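Local structure of glutamate ABC superfamily ATP binding cassette transporter, binding protein (Enterococcus faecium DO, 5EYF) at residues I45-T50 / G58-V63; A108-K113 / Y188-G193. The protein binds glutamate as the extracellular solute-binding component of an ABC transporter and probably delivers it to the membrane permease. One frame throughout, in Å; residues are numbered along the deposited sequence. Where two conformers were deposited one is given.

Contact 1: I45-T50 / G58-V63; sequences IAKAIT and GKTEFV
The ring of Phe62 meets helix 45-50 with its far edge, not with a face. Three atoms of the helix line that edge near the ring plane. The methyl CB of Ala46 is 3.7 Å from Phe62 CE1. Lys47 CG lies in the ring plane, 4.0 Å from Phe62 CZ. Further along the same side chain, Lys47 CE is 3.8 Å from Phe62 CE2. The ring gets there because CG of Phe62 is anti to its carbonyl carbon (chi1 -68°), which carries the tip closer to the helix than its CB direction suggests. The Lys47 chain, extended beyond CG, and the Phe62 side chain cross at about a right angle. The lysine methylenes CG and CE touch the ring edge.

Two residues back along the strand, Thr60 turns a methyl to the helix. Its CG2 is 3.4 Å from Thr50 OG1 and sits against Thr50 CB at 3.5 Å, a tight carbon pair. Thr50 CG2 in turn touches the backbone, 3.4 Å from Lys59 O. Thr50 OG1 folds back on its own helix and donates to Ala46 O at 2.8 Å, from above the carbonyl plane. That oxygen also takes the helical bond from Thr50 N. Trp19 NE1 is a second hydrogen-bond partner of Thr50 OG1, so this buried hydroxyl is satisfied. No hydrogen bond joins the two segments.

The segment axes come within 8.3 Å and run roughly antiparallel, at 147°. Strand 16-21, helix 41-54 and strand 59-64 form a beta-alpha-beta crossover. The helix covers one face of the three-stranded parallel sheet, where strand 59-64 is outermost and pairs with strand 16-21. On the helix, Ile45 and Ala48 pack against helices 209-225 and 227-235.

Contact 2: A108-K113 / Y188-G193; sequences ALLVKK and YELVGG
Lys113 crosses Glu189 at about a right angle at the end of an antiparallel strand pair. Its CB leads to CG, which is anti to the carbonyl carbon and lies 3.6 Å from Glu189 CD. The chain then runs extended, and CE comes 4.0 Å from Glu189 OE1. NZ stays 4.9 Å from Glu189 OE1, so the opposite charges are near but not in contact.

Val111 and Glu189 form a hydrogen-bonded pair: Val111 N donates to Glu189 O, and Glu189 N returns a 2.9 Å bond to Val111 O. On the same face, Val111 CG2 packs 3.6 Å from Val191 CG1. Leu110 and Leu190 meet through their CD1 atoms on the other face, and Leu110 also touches helices 156-164 and 175-182. Tyr188 CD1 lies 3.5 Å from Lys112 CA, an oblique approach, and the ring meets Phe160 edge-to-face. A water lies between the segments beside Leu109 and Val191. It donates to Val191 O and Gly193 O and accepts a weak bond from Leu109 N.

Backbone bonds thus join strands 103-112 and 188-191 within the mixed sheet, with apolar contacts on both faces. The Lys113-Glu189 attraction is probably a modest addition at the exposed end.

How the contacts relate
Contacts 1 and 2 lie on opposite sides of the chain's centre, with centres about 33 Å apart and no touch. They share no helix or strand. Both are partly buried, mixing interior residues with exposed lysines. Contact 1 sets a helix against the strand that soon follows it; no hydrogen bond crosses between them, and methyls and a ring edge make most of the contact. Contact 2 joins strands distant in sequence by direct backbone bonds and buries more than twice the surface. This fits the two-lobed fold of solute-binding proteins: contact 1 belongs to one lobe, contact 2 to the other, with glutamate bound between them.

Contact 1: I45-T50 / G58-V63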
loop_
_atom_site.group_PDB
_atom_site.type_symbol
_atom_site.label_atom_id
_atom_site.label_comp_id
_atom_site.label_asym_id
_atom_site.label_seq_id
_atom_site.Cartn_x
_atom_site.Cartn_y
_atom_site.Cartn_z
ATOM N N ILE B 45 6.707 -3.687 17.308
ATOM C CA ILE B 45 6.932 -2.325 16.831
ATOM C C ILE B 45 6.770 -1.329 17.981
ATOM O O ILE B 45 7.567 -0.391 18.132
ATOM C CB ILE B 45 5.988 -2.013 15.644
ATOM C CG1 ILE B 45 6.345 -2.867 14.376
ATOM C CG2 ILE B 45 6.019 -0.551 15.288
ATOM C CD1 ILE B 45 7.642 -2.442 13.685
ATOM N N ALA B 46 5.711 -1.490 18.796
ATOM C CA ALA B 46 5.505 -0.604 19.946
ATOM C C ALA B 46 6.701 -0.616 20.891
ATOM O O ALA B 46 7.146 0.438 21.361
ATOM C CB ALA B 46 4.253 -1.036 20.705
ATOM N N LYS B 47 7.200 -1.808 21.222
ATOM C CA LYS B 47 8.349 -1.893 22.129
ATOM C C LYS B 47 9.568 -1.201 21.528
ATOM O O LYS B 47 10.282 -0.465 22.225
ATOM C CB LYS B 47 8.657 -3.354 22.451
ATOM C CG LYS B 47 7.570 -4.040 23.263
ATOM C CD LYS B 47 7.876 -5.497 23.444
ATOM C CE LYS B 47 6.897 -6.129 24.387
ATOM N NZ LYS B 47 7.354 -7.492 24.807
ATOM N N ALA B 48 9.822 -1.424 20.238
ATOM C CA ALA B 48 10.986 -0.814 19.604
ATOM C C ALA B 48 10.866 0.709 19.564
ATOM O O ALA B 48 11.855 1.425 19.772
ATOM C CB ALA B 48 11.157 -1.387 18.196
ATOM N N ILE B 49 9.662 1.231 19.307
ATOM C CA ILE B 49 9.480 2.674 19.284
ATOM C C ILE B 49 9.722 3.248 20.660
ATOM O O ILE B 49 10.375 4.288 20.809
ATOM C CB ILE B 49 8.065 3.020 18.793
ATOM C CG1 ILE B 49 7.963 2.703 17.307
ATOM C CG2 ILE B 49 7.746 4.495 19.060
ATOM C CD1 ILE B 49 6.539 2.817 16.784
ATOM N N THR B 50 9.182 2.587 21.678
ATOM C CA THR B 50 9.364 3.068 23.034
ATOM C C THR B 50 10.839 3.159 23.401
ATOM O O THR B 50 11.271 4.128 24.045
ATOM C CB THR B 50 8.628 2.148 24.000
ATOM O OG1 THR B 50 7.251 2.084 23.607
ATOM C CG2 THR B 50 8.680 2.761 25.407
ATOM N N GLY B 58 13.273 2.559 28.853
ATOM C CA GLY B 58 11.893 2.993 28.717
ATOM C C GLY B 58 10.930 1.822 28.860
ATOM O O GLY B 58 11.188 0.714 28.390
ATOM N N LYS B 59 9.802 2.074 29.508
ATOM C CA LYS B 59 8.842 1.015 29.765
ATOM C C LYS B 59 7.646 1.090 28.828
ATOM O O LYS B 59 7.226 2.167 28.403
ATOM C CB LYS B 59 8.340 1.069 31.206
ATOM C CG LYS B 59 9.393 0.756 32.230
ATOM C CD LYS B 59 8.818 0.962 33.620
ATOM C CE LYS B 59 7.769 -0.091 33.973
ATOM N NZ LYS B 59 8.376 -1.392 34.391
ATOM N N THR B 60 7.109 -0.074 28.506
ATOM C CA THR B 60 5.904 -0.183 27.709
ATOM C C THR B 60 4.780 -0.699 28.592
ATOM O O THR B 60 4.998 -1.530 29.480
ATOM C CB THR B 60 6.121 -1.121 26.526
ATOM O OG1 THR B 60 6.420 -2.427 27.033
ATOM C CG2 THR B 60 7.302 -0.630 25.664
ATOM N N GLU B 61 3.591 -0.164 28.377
ATOM C CA GLU B 61 2.379 -0.707 28.951
ATOM C C GLU B 61 1.401 -0.969 27.820
ATOM O O GLU B 61 1.265 -0.146 26.910
ATOM C CB GLU B 61 1.757 0.239 29.982
ATOM C CG GLU B 61 0.699 -0.439 30.827
ATOM C CD GLU B 61 1.275 -1.589 31.638
ATOM O OE1 GLU B 61 2.506 -1.586 31.872
ATOM O OE2 GLU B 61 0.507 -2.496 32.032
ATOM N N PHE B 62 0.750 -2.128 27.860
ATOM C CA PHE B 62 -0.241 -2.487 26.860
ATOM C C PHE B 62 -1.640 -2.532 27.471
ATOM O O PHE B 62 -1.832 -3.007 28.601
ATOM C CB PHE B 62 0.122 -3.820 26.209
ATOM C CG PHE B 62 1.374 -3.745 25.365
ATOM C CD1 PHE B 62 1.340 -3.133 24.101
ATOM C CD2 PHE B 62 2.573 -4.264 25.813
ATOM C CE1 PHE B 62 2.479 -3.030 23.333
ATOM C CE2 PHE B 62 3.727 -4.167 25.019
ATOM C CZ PHE B 62 3.678 -3.544 23.786
ATOM N N VAL B 63 -2.591 -1.993 26.715
ATOM C CA VAL B 63 -4.008 -1.942 27.059
ATOM C C VAL B 63 -4.785 -2.533 25.896
ATOM O O VAL B 63 -4.558 -2.164 24.732
ATOM C CB VAL B 63 -4.477 -0.498 27.343
ATOM C CG1 VAL B 63 -5.993 -0.408 27.463
ATOM C CG2 VAL B 63 -3.785 0.066 28.574
#

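Contact 2: A108-K113 / Y188-G193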
loop_
_atom_site.group_PDB
_atom_site.type_symbol
_atom_site.label_atom_id
_atom_site.label_comp_id
_atom_site.label_asym_id
_atom_site.label_seq_id
_atom_site.Cartn_x
_atom_site.Cartn_y
_atom_site.Cartn_z
ATOM N N ALA B 108 -9.225 -8.829 1.935
ATOM C CA ALA B 108 -9.225 -10.084 1.190
ATOM C C ALA B 108 -10.359 -10.970 1.673
ATOM O O ALA B 108 -11.112 -10.613 2.581
ATOM C CB ALA B 108 -7.890 -10.843 1.318
ATOM N N LEU B 109 -10.471 -12.135 1.037
ATOM C CA LEU B 109 -11.513 -13.117 1.315
ATOM C C LEU B 109 -10.905 -14.428 1.767
ATOM O O LEU B 109 -9.943 -14.908 1.174
ATOM C CB LEU B 109 -12.342 -13.440 0.085
ATOM C CG LEU B 109 -13.145 -12.323 -0.561
ATOM C CD1 LEU B 109 -13.966 -12.862 -1.737
ATOM C CD2 LEU B 109 -14.045 -11.616 0.449
ATOM N N LEU B 110 -11.522 -15.040 2.775
ATOM C CA LEU B 110 -11.189 -16.387 3.215
ATOM C C LEU B 110 -12.402 -17.281 2.975
ATOM O O LEU B 110 -13.520 -16.918 3.356
ATOM C CB LEU B 110 -10.827 -16.376 4.711
ATOM C CG LEU B 110 -10.373 -17.685 5.368
ATOM C CD1 LEU B 110 -8.906 -17.879 5.084
ATOM C CD2 LEU B 110 -10.637 -17.700 6.884
ATOM N N VAL B 111 -12.186 -18.425 2.318
ATOM C CA VAL B 111 -13.242 -19.384 2.011
ATOM C C VAL B 111 -12.736 -20.784 2.331
ATOM O O VAL B 111 -11.534 -21.016 2.467
ATOM C CB VAL B 111 -13.686 -19.299 0.518
ATOM C CG1 VAL B 111 -14.233 -17.912 0.188
ATOM C CG2 VAL B 111 -12.530 -19.626 -0.407
ATOM N N LYS B 112 -13.671 -21.727 2.457
ATOM C CA LYS B 112 -13.292 -23.132 2.495
ATOM C C LYS B 112 -12.700 -23.538 1.146
ATOM O O LYS B 112 -13.252 -23.216 0.090
ATOM C CB LYS B 112 -14.512 -23.994 2.816
ATOM C CG LYS B 112 -14.235 -25.480 2.962
ATOM C CD LYS B 112 -15.536 -26.226 3.232
ATOM C CE LYS B 112 -15.420 -27.701 2.893
ATOM N NZ LYS B 112 -15.028 -28.496 4.081
ATOM N N LYS B 113 -11.590 -24.272 1.176
ATOM C CA LYS B 113 -11.043 -24.824 -0.064
ATOM C C LYS B 113 -12.107 -25.548 -0.877
ATOM O O LYS B 113 -12.904 -26.327 -0.345
ATOM C CB LYS B 113 -9.893 -25.781 0.225
ATOM C CG LYS B 113 -8.650 -25.072 0.619
ATOM C CD LYS B 113 -7.598 -26.026 1.107
ATOM C CE LYS B 113 -6.402 -25.231 1.601
ATOM N NZ LYS B 113 -5.191 -26.076 1.694
ATOM N N TYR B 188 -9.100 -23.955 4.958
ATOM C CA TYR B 188 -9.507 -22.642 4.472
ATOM C C TYR B 188 -8.325 -21.949 3.814
ATOM O O TYR B 188 -7.174 -22.180 4.186
ATOM C CB TYR B 188 -10.054 -21.792 5.616
ATOM C CG TYR B 188 -11.248 -22.467 6.218
ATOM C CD1 TYR B 188 -12.522 -22.177 5.762
ATOM C CD2 TYR B 188 -11.105 -23.436 7.202
ATOM C CE1 TYR B 188 -13.614 -22.806 6.270
ATOM C CE2 TYR B 188 -12.191 -24.079 7.703
ATOM C CZ TYR B 188 -13.446 -23.759 7.229
ATOM O OH TYR B 188 -14.538 -24.396 7.735
ATOM N N GLU B 189 -8.617 -21.097 2.830
ATOM C CA GLU B 189 -7.550 -20.401 2.119
ATOM C C GLU B 189 -8.014 -19.005 1.734
ATOM O O GLU B 189 -9.217 -18.739 1.573
ATOM C CB GLU B 189 -7.091 -21.178 0.867
ATOM C CG GLU B 189 -8.138 -21.327 -0.231
ATOM C CD GLU B 189 -7.661 -22.213 -1.383
ATOM O OE1 GLU B 189 -6.461 -22.541 -1.413
ATOM O OE2 GLU B 189 -8.481 -22.590 -2.253
ATOM N N LEU B 190 -7.038 -18.116 1.557
ATOM C CA LEU B 190 -7.307 -16.818 0.939
ATOM C C LEU B 190 -7.494 -17.002 -0.562
ATOM O O LEU B 190 -6.822 -17.831 -1.188
ATOM C CB LEU B 190 -6.167 -15.811 1.205
ATOM C CG LEU B 190 -6.075 -15.107 2.566
ATOM C CD1 LEU B 190 -5.666 -16.113 3.646
ATOM C CD2 LEU B 190 -5.084 -13.963 2.534
ATOM N N VAL B 191 -8.446 -16.270 -1.134
ATOM C CA VAL B 191 -8.710 -16.350 -2.568
ATOM C C VAL B 191 -8.879 -14.946 -3.108
ATOM O O VAL B 191 -9.485 -14.080 -2.458
ATOM C CB VAL B 191 -9.965 -17.195 -2.916
ATOM C CG1 VAL B 191 -9.794 -18.643 -2.480
ATOM C CG2 VAL B 191 -11.240 -16.609 -2.304
ATOM N N GLY B 192 -8.363 -14.737 -4.316
ATOM C CA GLY B 192 -8.598 -13.519 -5.062
ATOM C C GLY B 192 -7.702 -12.350 -4.730
ATOM O O GLY B 192 -8.021 -11.223 -5.130
ATOM N N GLY B 193 -6.597 -12.558 -4.013
ATOM C CA GLY B 193 -5.741 -11.381 -3.805
ATOM C C GLY B 193 -6.381 -10.364 -2.867
ATOM O O GLY B 193 -7.123 -10.726 -1.939
HETATM O O HOH W 1 -9.692 -11.448 -1.853
#